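Long-range contact in VP24 (White spot syndrome virus, PDB 5HLJ), which is a major envelope protein of the virus and probably serves as a structural component of the virion surface: residues A95-N100 with T135-N140. Residues are numbered along the deposited sequence; the frame is centred on the assembly and turned at random.
Sequences ARVYNN and TVLKKN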
# COMPACT_ATOMS: atom_id res chain seq x y z
N ALA A 95 11.72 -16.80 0.35
CA ALA A 95 12.01 -16.85 -1.08
C ALA A 95 13.48 -16.62 -1.38
O ALA A 95 14.16 -15.90 -0.66
CB ALA A 95 11.16 -15.82 -1.82
N ARG A 96 13.94 -17.24 -2.46
CA ARG A 96 15.27 -17.00 -2.98
C ARG A 96 15.11 -16.28 -4.30
O ARG A 96 14.34 -16.71 -5.17
CB ARG A 96 16.05 -18.32 -3.15
CG ARG A 96 16.19 -19.15 -1.85
CD ARG A 96 17.26 -18.58 -0.91
NE ARG A 96 18.61 -18.76 -1.46
CZ ARG A 96 19.67 -18.06 -1.08
NH1 ARG A 96 19.55 -17.13 -0.13
NH2 ARG A 96 20.86 -18.27 -1.64
N VAL A 97 15.79 -15.15 -4.44
CA VAL A 97 15.59 -14.28 -5.58
C VAL A 97 16.91 -13.97 -6.25
O VAL A 97 17.79 -13.36 -5.66
CB VAL A 97 14.88 -12.96 -5.18
CG1 VAL A 97 14.65 -12.07 -6.41
CG2 VAL A 97 13.57 -13.23 -4.49
N TYR A 98 17.03 -14.39 -7.51
CA TYR A 98 18.20 -14.10 -8.30
C TYR A 98 18.01 -12.81 -9.07
O TYR A 98 17.15 -12.72 -9.95
CB TYR A 98 18.51 -15.26 -9.26
CG TYR A 98 19.79 -15.10 -10.04
CD1 TYR A 98 20.93 -14.57 -9.45
CD2 TYR A 98 19.87 -15.51 -11.37
CE1 TYR A 98 22.10 -14.42 -10.16
CE2 TYR A 98 21.05 -15.37 -12.10
CZ TYR A 98 22.16 -14.83 -11.48
OH TYR A 98 23.34 -14.68 -12.19
N ASN A 99 18.80 -11.80 -8.72
CA ASN A 99 18.81 -10.53 -9.42
C ASN A 99 19.93 -10.52 -10.46
O ASN A 99 21.11 -10.30 -10.14
CB ASN A 99 18.98 -9.36 -8.44
CG ASN A 99 19.09 -8.01 -9.15
OD1 ASN A 99 18.79 -7.89 -10.34
ND2 ASN A 99 19.50 -6.98 -8.40
N ASN A 100 19.54 -10.76 -11.71
CA ASN A 100 20.49 -10.75 -12.81
C ASN A 100 20.26 -9.55 -13.72
O ASN A 100 20.36 -9.66 -14.94
CB ASN A 100 20.40 -12.05 -13.61
CG ASN A 100 21.67 -12.35 -14.40
OD1 ASN A 100 22.73 -11.75 -14.17
ND2 ASN A 100 21.57 -13.29 -15.32
N THR A 135 14.00 -4.79 1.70
CA THR A 135 15.04 -5.76 1.44
C THR A 135 15.77 -5.46 0.15
O THR A 135 15.13 -5.35 -0.91
CB THR A 135 14.47 -7.18 1.32
OG1 THR A 135 13.79 -7.53 2.53
CG2 THR A 135 15.58 -8.18 0.99
N VAL A 136 17.10 -5.35 0.22
CA VAL A 136 17.90 -5.12 -0.98
C VAL A 136 18.18 -6.44 -1.72
O VAL A 136 18.62 -7.42 -1.12
CB VAL A 136 19.24 -4.43 -0.64
CG1 VAL A 136 20.08 -4.26 -1.92
CG2 VAL A 136 18.99 -3.09 0.01
N LEU A 137 17.88 -6.46 -3.01
CA LEU A 137 18.29 -7.58 -3.84
C LEU A 137 19.60 -7.19 -4.55
O LEU A 137 19.60 -6.43 -5.52
CB LEU A 137 17.20 -7.96 -4.85
CG LEU A 137 15.76 -8.10 -4.30
CD1 LEU A 137 14.73 -8.27 -5.44
CD2 LEU A 137 15.65 -9.25 -3.33
N LYS A 138 20.72 -7.66 -4.02
CA LYS A 138 22.02 -7.35 -4.61
C LYS A 138 22.12 -8.00 -6.00
O LYS A 138 21.66 -9.13 -6.20
CB LYS A 138 23.15 -7.84 -3.70
CG LYS A 138 23.12 -7.25 -2.30
CD LYS A 138 23.41 -5.77 -2.34
CE LYS A 138 24.87 -5.52 -2.71
NZ LYS A 138 25.22 -4.08 -2.59
N LYS A 139 22.68 -7.28 -6.96
CA LYS A 139 22.82 -7.83 -8.30
C LYS A 139 23.91 -8.91 -8.39
O LYS A 139 24.91 -8.86 -7.67
CB LYS A 139 23.10 -6.72 -9.30
CG LYS A 139 24.44 -6.03 -9.12
CD LYS A 139 24.66 -5.06 -10.28
CE LYS A 139 26.06 -4.47 -10.22
NZ LYS A 139 26.38 -3.97 -8.86
N ASN A 140 23.69 -9.88 -9.28
CA ASN A 140 24.57 -11.04 -9.45
C ASN A 140 24.60 -11.90 -8.22
O ASN A 140 25.56 -12.64 -7.99
CB ASN A 140 25.99 -10.61 -9.82
CG ASN A 140 26.07 -10.05 -11.22
OD1 ASN A 140 26.48 -8.90 -11.42
ND2 ASN A 140 25.66 -10.85 -12.20
O HOH W 1 25.67 -14.13 -10.74
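The end of strand 90-99 and the turn leaving strand 135-137 meet at N99 and K139, whose CA atoms lie 5.0 Å apart, while the touching parts of the two backbones run 46° from each other. The site illustrates how the two ends of a sheet can be linked, consistent with a beta-barrel as in related envelope proteins of this virus: edge strand 135-137 pairs with strand 105-114, the chain passes through K138-N140, and strand 141-151, next to the other edge, then pairs antiparallel with 90-99. The backbone N of N140 donates to N99 O at 2.8 Å, just where R141 takes up the pairing with N99.

Where this link meets the strand, buried N99 does most of the work. Its CG stands anti to the backbone N (chi1 176°), and the amide beyond it lies against the turn; ND2 donates to L137 O at 2.9 Å from above the carbonyl plane, although that oxygen stays close to the plane of the N99 amide. ND2 also donates to R103 O, and OD1 bonds T101 OG1, so both ends of the amide are held and its rotation is fixed. CB of N99 rests against K138 O at 3.5 Å. Deeper in, V97 CG1 meets L137 CD1 at 3.9 Å, V97 also touching strand 68-72 and L137 strand 105-114. On the outer side, K138 NZ forms a salt bridge with D104. The Y98 ring turns its edge to N140, Y98 CE1 lying 4.0 Å from N140 C. A water in the ring plane, 2.8 Å from Y98 OH, bridges that hydroxyl to N140 O.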